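Local atomic coordinates of esterase (Uncultured bacterium, PDB entry 5EGN), a protein that degrades N-acyl homoserine lactones, the signals of bacterial quorum sensing, and is classed as a carboxylic ester hydrolase. Residues 98-103 with 200-205; 122-127 with 192-197. The protein carries 2 engineered substitutions. All coordinates share one frame; numbering follows the deposited sequence.

How the contacts relate
Both contacts involve the loop between helix 177-185 and strand 206-211. Contact 2 ties its residues 192-197 to 122-127, at the start of the largely helical excursion that follows strand 110-116; contact 1, nearer strand 206-211, packs residues 200-205 on helix 94-105. Along the chain, contact 2 is nested inside the loop closed by contact 1. Their centres lie about 17 Å apart, yet they touch through W193: M100 CE packs at 3.6 Å from W193 CH2, and Q101 OE1 probably accepts a hydrogen bond from W193 NE1. Helix 94-105 begins within a GxSxG sequence consistent with the nucleophile elbow of alpha/beta hydrolases; the L122 side chain lies near it without touching.

Contact 1: residues 98-103 with 200-205; sequences IAMQLN and SSIQAP
N103 points from the last turns of helix 94-105 at the loop residues I202 and A204. Its CB starts the contact 4.1 Å from I202 CG2, and the asparagine and isoleucine side chains cross at about a right angle. OD1 lies 3.3 Å from the methyl carbon CB of A204 and also faces I202 CG2, whereas ND2 turns back along the helix to donate to A99 O at 2.9 Å. That bond is nearly straight (171°) and lies in the amide plane of N103, but it meets the A99 carbonyl from above its plane. The backbone N of N103 reaches the same oxygen from the opposite face, giving A99 O two donors. In this alpha/beta hydrolase fold, helix 94-105 packs against the central sheet, and the 200-205 loop leads into strand 206-211, beside strand 110-116. N113 of the latter takes a further hydrogen bond from N103 ND2 and pairs through its backbone with P205. One turn earlier on the helix, M100 makes an apolar contact with the other branch of I202, CG at 4.0 Å from I202 CD1. I202 CG1 lies anti to its carbonyl carbon (chi1 -57°), which sends CD1 to M100 and leaves CG2 for N103.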
ATOM      1  N   ILE A  98      -9.486  15.428  10.745  1.00 29.54           N
ATOM      2  CA  ILE A  98      -8.442  16.319  10.253  1.00 29.53           C
ATOM      3  C   ILE A  98      -8.963  17.203   9.124  1.00 29.92           C
ATOM      4  O   ILE A  98      -8.697  18.406   9.092  1.00 29.81           O
ATOM      5  CB  ILE A  98      -7.215  15.521   9.766  1.00 28.92           C
ATOM      6  CG1 ILE A  98      -6.581  14.761  10.933  1.00 29.61           C
ATOM      7  CG2 ILE A  98      -6.192  16.445   9.131  1.00 28.41           C
ATOM      8  CD1 ILE A  98      -5.527  13.762  10.513  1.00 28.41           C
ATOM      9  N   ALA A  99      -9.717  16.602   8.208  1.00 33.12           N
ATOM     10  CA  ALA A  99     -10.303  17.339   7.095  1.00 29.57           C
ATOM     11  C   ALA A  99     -11.296  18.400   7.575  1.00 29.94           C
ATOM     12  O   ALA A  99     -11.309  19.523   7.068  1.00 30.09           O
ATOM     13  CB  ALA A  99     -10.982  16.381   6.127  1.00 29.12           C
ATOM     14  N   MET A 100     -12.126  18.041   8.550  1.00 29.72           N
ATOM     15  CA  MET A 100     -13.116  18.972   9.090  1.00 29.99           C
ATOM     16  C   MET A 100     -12.445  20.150   9.800  1.00 30.54           C
ATOM     17  O   MET A 100     -12.808  21.314   9.584  1.00 31.03           O
ATOM     18  CB  MET A 100     -14.072  18.247  10.042  1.00 29.09           C
ATOM     19  CG  MET A 100     -15.087  17.359   9.330  1.00 27.45           C
ATOM     20  SD  MET A 100     -16.345  16.644  10.410  1.00 22.73           S
ATOM     21  CE  MET A 100     -15.418  15.331  11.202  1.00 27.20           C
ATOM     22  N   GLN A 101     -11.463  19.838  10.640  1.00 30.59           N
ATOM     23  CA  GLN A 101     -10.661  20.858  11.304  1.00 30.59           C
ATOM     24  C   GLN A 101     -10.001  21.764  10.270  1.00 31.03           C
ATOM     25  O   GLN A 101      -9.867  22.972  10.475  1.00 31.37           O
ATOM     26  CB  GLN A 101      -9.601  20.211  12.196  1.00 30.38           C
ATOM     27  CG  GLN A 101      -8.997  21.154  13.212  1.00 31.47           C
ATOM     28  CD  GLN A 101     -10.022  21.654  14.205  1.00 31.74           C
ATOM     29  OE1 GLN A 101     -10.671  20.867  14.892  1.00 31.52           O
ATOM     30  NE2 GLN A 101     -10.186  22.968  14.274  1.00 32.53           N
ATOM     31  N   LEU A 102      -9.597  21.166   9.154  1.00 30.67           N
ATOM     32  CA  LEU A 102      -8.978  21.908   8.063  1.00 30.40           C
ATOM     33  C   LEU A 102      -9.984  22.857   7.418  1.00 31.19           C
ATOM     34  O   LEU A 102      -9.625  23.957   7.001  1.00 31.12           O
ATOM     35  CB  LEU A 102      -8.402  20.943   7.025  1.00 30.92           C
ATOM     36  CG  LEU A 102      -7.397  21.490   6.007  1.00 31.27           C
ATOM     37  CD1 LEU A 102      -6.426  20.397   5.603  1.00 29.91           C
ATOM     38  CD2 LEU A 102      -8.100  22.044   4.780  1.00 33.13           C
ATOM     39  N   ASN A 103     -11.240  22.428   7.332  1.00 31.14           N
ATOM     40  CA  ASN A 103     -12.306  23.296   6.839  1.00 31.46           C
ATOM     41  C   ASN A 103     -12.563  24.450   7.799  1.00 31.73           C
ATOM     42  O   ASN A 103     -12.935  25.549   7.385  1.00 30.76           O
ATOM     43  CB  ASN A 103     -13.596  22.505   6.622  1.00 31.39           C
ATOM     44  CG  ASN A 103     -13.684  21.904   5.235  1.00 30.88           C
ATOM     45  OD1 ASN A 103     -14.430  22.387   4.384  1.00 30.92           O
ATOM     46  ND2 ASN A 103     -12.917  20.846   4.997  1.00 30.54           N
ATOM     47  N   SER A 200     -21.935  23.457  11.502  1.00 34.85           N
ATOM     48  CA  SER A 200     -22.728  24.239  10.560  1.00 34.74           C
ATOM     49  C   SER A 200     -21.930  25.383   9.941  1.00 35.76           C
ATOM     50  O   SER A 200     -22.413  26.062   9.034  1.00 37.10           O
ATOM     51  CB  SER A 200     -23.983  24.784  11.245  1.00 33.79           C
ATOM     52  OG  SER A 200     -23.658  25.501  12.422  1.00 34.69           O
ATOM     53  N   SER A 201     -20.713  25.591  10.433  1.00 35.97           N
ATOM     54  CA  SER A 201     -19.811  26.578   9.852  1.00 36.89           C
ATOM     55  C   SER A 201     -19.057  25.984   8.664  1.00 38.57           C
ATOM     56  O   SER A 201     -18.531  26.713   7.827  1.00 39.31           O
ATOM     57  CB  SER A 201     -18.827  27.102  10.901  1.00 36.52           C
ATOM     58  OG  SER A 201     -18.043  26.053  11.441  1.00 40.49           O
ATOM     59  N   ILE A 202     -19.003  24.657   8.599  1.00 37.39           N
ATOM     60  CA  ILE A 202     -18.462  23.971   7.430  1.00 37.98           C
ATOM     61  C   ILE A 202     -19.439  24.105   6.275  1.00 39.16           C
ATOM     62  O   ILE A 202     -20.544  23.580   6.340  1.00 37.04           O
ATOM     63  CB  ILE A 202     -18.208  22.476   7.702  1.00 38.25           C
ATOM     64  CG1 ILE A 202     -17.260  22.299   8.886  1.00 36.53           C
ATOM     65  CG2 ILE A 202     -17.669  21.787   6.454  1.00 34.34           C
ATOM     66  CD1 ILE A 202     -16.979  20.854   9.234  1.00 33.06           C
ATOM     67  N   GLN A 203     -19.042  24.801   5.217  1.00 39.71           N
ATOM     68  CA  GLN A 203     -19.970  25.068   4.123  1.00 42.82           C
ATOM     69  C   GLN A 203     -19.549  24.432   2.806  1.00 40.60           C
ATOM     70  O   GLN A 203     -20.341  24.338   1.871  1.00 43.36           O
ATOM     71  CB  GLN A 203     -20.129  26.576   3.943  1.00 48.62           C
ATOM     72  CG  GLN A 203     -20.610  27.301   5.192  1.00 46.19           C
ATOM     73  CD  GLN A 203     -22.111  27.231   5.347  1.00 50.40           C
ATOM     74  OE1 GLN A 203     -22.840  27.042   4.370  1.00 58.89           O
ATOM     75  NE2 GLN A 203     -22.586  27.401   6.572  1.00 49.56           N
ATOM     76  N   ALA A 204     -18.298  23.998   2.745  1.00 38.61           N
ATOM     77  CA  ALA A 204     -17.743  23.392   1.539  1.00 35.76           C
ATOM     78  C   ALA A 204     -18.513  22.129   1.159  1.00 33.50           C
ATOM     79  O   ALA A 204     -19.111  21.483   2.023  1.00 32.93           O
ATOM     80  CB  ALA A 204     -16.268  23.078   1.736  1.00 34.26           C
ATOM     81  N   PRO A 205     -18.519  21.785  -0.141  1.00 32.63           N
ATOM     82  CA  PRO A 205     -19.169  20.558  -0.615  1.00 32.15           C
ATOM     83  C   PRO A 205     -18.661  19.319   0.118  1.00 30.76           C
ATOM     84  O   PRO A 205     -17.477  18.998   0.041  1.00 30.25           O
ATOM     85  CB  PRO A 205     -18.787  20.512  -2.094  1.00 32.98           C
ATOM     86  CG  PRO A 205     -18.578  21.929  -2.468  1.00 32.70           C
ATOM     87  CD  PRO A 205     -17.976  22.582  -1.256  1.00 33.94           C
TER

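Contact 2: residues 122-127 with 192-197; sequences LGEGMP and AWNIKD
L122 meets W193 through a water molecule rather than directly: the water accepts from L122 N at 2.8 Å and donates to W193 O at 2.5 Å, spanning two backbone groups that are 4.4 Å apart. The leucine side chain takes no part in the pairing and packs on M97 and T217. The backbone of G123 is hydrogen-bonded to F191, the residue just before 192-197. Next comes E124, whose side chain carries the direct polar contact. Its CG sits between the backbone N and the carbonyl carbon (chi1 60°), and from there the chain runs extended so that OE2 meets K196 NZ, which arrives from the opposite direction. The two form a salt bridge, although the modelled separation is implausibly short and its exact value is doubtful. N194 lies beside this pair: its ND2 is 3.4 Å from E124 OE2, and its amide plane stands almost perpendicular (88°) to the carboxylate. The other end of that amide is committed to its own loop, OD1 accepting from K196 N at 3.1 Å to form an Asx turn. An alanine here would remove that acceptor, probably leaving K196 N without its mate and the lysine backbone less firmly placed for the glutamate. The side chains of N194 and K196 both touch T120, in the loop after strand 110-116. The 64 residues between the two segments are mostly helical and contain no strand, as expected of the cap commonly inserted at this point in alpha/beta hydrolases, so the contact brings together the chain entering and leaving it. With E124 exposed at the surface, solvent would probably screen the charge pair, while the water bridge and the Asx turn rest on neutral groups.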
ATOM      1  N   LEU A 122     -16.216  11.632  19.700  1.00 35.72           N
ATOM      2  CA  LEU A 122     -16.212  10.179  19.591  1.00 37.20           C
ATOM      3  C   LEU A 122     -16.110   9.507  20.953  1.00 39.12           C
ATOM      4  O   LEU A 122     -16.770   8.501  21.208  1.00 40.54           O
ATOM      5  CB  LEU A 122     -15.056   9.720  18.700  1.00 38.69           C
ATOM      6  CG  LEU A 122     -15.255   8.412  17.934  1.00 39.63           C
ATOM      7  CD1 LEU A 122     -16.240   8.616  16.793  1.00 35.04           C
ATOM      8  CD2 LEU A 122     -13.927   7.883  17.418  1.00 35.86           C
ATOM      9  N   GLY A 123     -15.282  10.075  21.822  1.00 38.35           N
ATOM     10  CA  GLY A 123     -15.022   9.501  23.129  1.00 39.62           C
ATOM     11  C   GLY A 123     -16.249   9.328  24.002  1.00 42.71           C
ATOM     12  O   GLY A 123     -16.381   8.317  24.693  1.00 43.81           O
ATOM     13  N   GLU A 124     -17.150  10.305  23.981  1.00 43.36           N
ATOM     14  CA  GLU A 124     -18.333  10.249  24.836  1.00 46.21           C
ATOM     15  C   GLU A 124     -19.401   9.330  24.248  1.00 46.29           C
ATOM     16  O   GLU A 124     -20.304   8.882  24.954  1.00 50.91           O
ATOM     17  CB  GLU A 124     -18.906  11.653  25.064  1.00 48.40           C
ATOM     18  CG  GLU A 124     -19.346  12.374  23.801  1.00 48.77           C
ATOM     19  CD  GLU A 124     -19.816  13.794  24.071  1.00 50.20           C
ATOM     20  OE1 GLU A 124     -19.688  14.262  25.222  1.00 52.40           O
ATOM     21  OE2 GLU A 124     -20.313  14.443  23.128  1.00 52.42           O
ATOM     22  N   GLY A 125     -19.281   9.041  22.955  1.00 44.82           N
ATOM     23  CA  GLY A 125     -20.229   8.184  22.265  1.00 45.77           C
ATOM     24  C   GLY A 125     -19.923   6.705  22.408  1.00 46.16           C
ATOM     25  O   GLY A 125     -20.774   5.859  22.134  1.00 46.54           O
ATOM     26  N   MET A 126     -18.703   6.390  22.830  1.00 46.23           N
ATOM     27  CA  MET A 126     -18.311   5.007  23.058  1.00 48.30           C
ATOM     28  C   MET A 126     -18.787   4.542  24.428  1.00 50.98           C
ATOM     29  O   MET A 126     -18.923   5.354  25.343  1.00 50.87           O
ATOM     30  CB  MET A 126     -16.793   4.860  22.942  1.00 46.21           C
ATOM     31  CG  MET A 126     -16.232   5.335  21.617  1.00 43.84           C
ATOM     32  SD  MET A 126     -14.449   5.133  21.498  1.00 36.91           S
ATOM     33  CE  MET A 126     -14.329   4.145  20.012  1.00 39.36           C
ATOM     34  N   PRO A 127     -19.056   3.233  24.571  1.00 51.94           N
ATOM     35  CA  PRO A 127     -19.457   2.694  25.874  1.00 53.89           C
ATOM     36  C   PRO A 127     -18.394   2.964  26.932  1.00 56.14           C
ATOM     37  O   PRO A 127     -17.214   2.741  26.671  1.00 56.63           O
ATOM     38  CB  PRO A 127     -19.600   1.192  25.608  1.00 54.03           C
ATOM     39  CG  PRO A 127     -19.842   1.087  24.146  1.00 52.84           C
ATOM     40  CD  PRO A 127     -19.049   2.196  23.525  1.00 51.47           C
ATOM     41  N   ALA A 192     -11.254  13.041  22.099  1.00 35.19           N
ATOM     42  CA  ALA A 192     -11.795  14.194  22.808  1.00 35.73           C
ATOM     43  C   ALA A 192     -12.219  15.327  21.875  1.00 36.11           C
ATOM     44  O   ALA A 192     -13.008  16.190  22.262  1.00 41.49           O
ATOM     45  CB  ALA A 192     -10.782  14.704  23.818  1.00 36.30           C
ATOM     46  N   TRP A 193     -11.690  15.321  20.656  1.00 35.07           N
ATOM     47  CA  TRP A 193     -12.005  16.345  19.662  1.00 34.00           C
ATOM     48  C   TRP A 193     -13.505  16.425  19.401  1.00 33.14           C
ATOM     49  O   TRP A 193     -14.133  15.434  19.034  1.00 33.31           O
ATOM     50  CB  TRP A 193     -11.257  16.060  18.360  1.00 32.90           C
ATOM     51  CG  TRP A 193     -11.485  17.058  17.272  1.00 31.34           C
ATOM     52  CD1 TRP A 193     -10.928  18.300  17.169  1.00 31.74           C
ATOM     53  CD2 TRP A 193     -12.309  16.890  16.113  1.00 30.56           C
ATOM     54  NE1 TRP A 193     -11.365  18.918  16.022  1.00 30.77           N
ATOM     55  CE2 TRP A 193     -12.212  18.073  15.358  1.00 30.50           C
ATOM     56  CE3 TRP A 193     -13.122  15.854  15.646  1.00 29.92           C
ATOM     57  CZ2 TRP A 193     -12.899  18.249  14.158  1.00 29.87           C
ATOM     58  CZ3 TRP A 193     -13.804  16.031  14.458  1.00 29.06           C
ATOM     59  CH2 TRP A 193     -13.688  17.218  13.727  1.00 29.33           C
ATOM     60  N   ASN A 194     -14.074  17.610  19.593  1.00 33.65           N
ATOM     61  CA  ASN A 194     -15.518  17.786  19.506  1.00 33.68           C
ATOM     62  C   ASN A 194     -15.898  19.136  18.901  1.00 34.33           C
ATOM     63  O   ASN A 194     -15.627  20.185  19.484  1.00 36.56           O
ATOM     64  CB  ASN A 194     -16.139  17.632  20.897  1.00 34.65           C
ATOM     65  CG  ASN A 194     -17.646  17.478  20.857  1.00 35.01           C
ATOM     66  OD1 ASN A 194     -18.323  18.054  20.008  1.00 33.97           O
ATOM     67  ND2 ASN A 194     -18.181  16.694  21.785  1.00 37.39           N
ATOM     68  N   ILE A 195     -16.531  19.102  17.733  1.00 33.52           N
ATOM     69  CA  ILE A 195     -16.958  20.323  17.058  1.00 34.32           C
ATOM     70  C   ILE A 195     -18.435  20.270  16.674  1.00 34.19           C
ATOM     71  O   ILE A 195     -18.834  20.793  15.631  1.00 34.61           O
ATOM     72  CB  ILE A 195     -16.125  20.598  15.787  1.00 34.07           C
ATOM     73  CG1 ILE A 195     -16.247  19.439  14.794  1.00 31.66           C
ATOM     74  CG2 ILE A 195     -14.668  20.837  16.146  1.00 33.71           C
ATOM     75  CD1 ILE A 195     -15.967  19.839  13.360  1.00 29.81           C
ATOM     76  N   LYS A 196     -19.243  19.644  17.525  1.00 34.79           N
ATOM     77  CA  LYS A 196     -20.682  19.521  17.289  1.00 35.95           C
ATOM     78  C   LYS A 196     -21.348  20.866  17.012  1.00 36.83           C
ATOM     79  O   LYS A 196     -22.213  20.972  16.144  1.00 41.09           O
ATOM     80  CB  LYS A 196     -21.367  18.855  18.485  1.00 36.38           C
ATOM     81  CG  LYS A 196     -21.064  17.372  18.652  1.00 36.76           C
ATOM     82  CD  LYS A 196     -21.698  16.829  19.927  1.00 40.01           C
ATOM     83  CE  LYS A 196     -21.552  15.316  20.031  1.00 41.42           C
ATOM     84  NZ  LYS A 196     -20.383  14.899  20.853  1.00 50.30           N
ATOM     85  N   ASP A 197     -20.935  21.892  17.745  1.00 37.80           N
ATOM     86  CA  ASP A 197     -21.550  23.210  17.638  1.00 38.57           C
ATOM     87  C   ASP A 197     -21.023  23.999  16.443  1.00 38.33           C
ATOM     88  O   ASP A 197     -21.627  24.987  16.026  1.00 39.05           O
ATOM     89  CB  ASP A 197     -21.314  23.999  18.926  1.00 39.64           C
ATOM     90  CG  ASP A 197     -19.881  23.906  19.404  1.00 39.85           C
ATOM     91  OD1 ASP A 197     -19.263  22.832  19.238  1.00 41.82           O
ATOM     92  OD2 ASP A 197     -19.368  24.906  19.949  1.00 39.68           O
TER
HETATM   93  O   HOH W   1     -14.042  12.997  18.606  1.00 31.88           O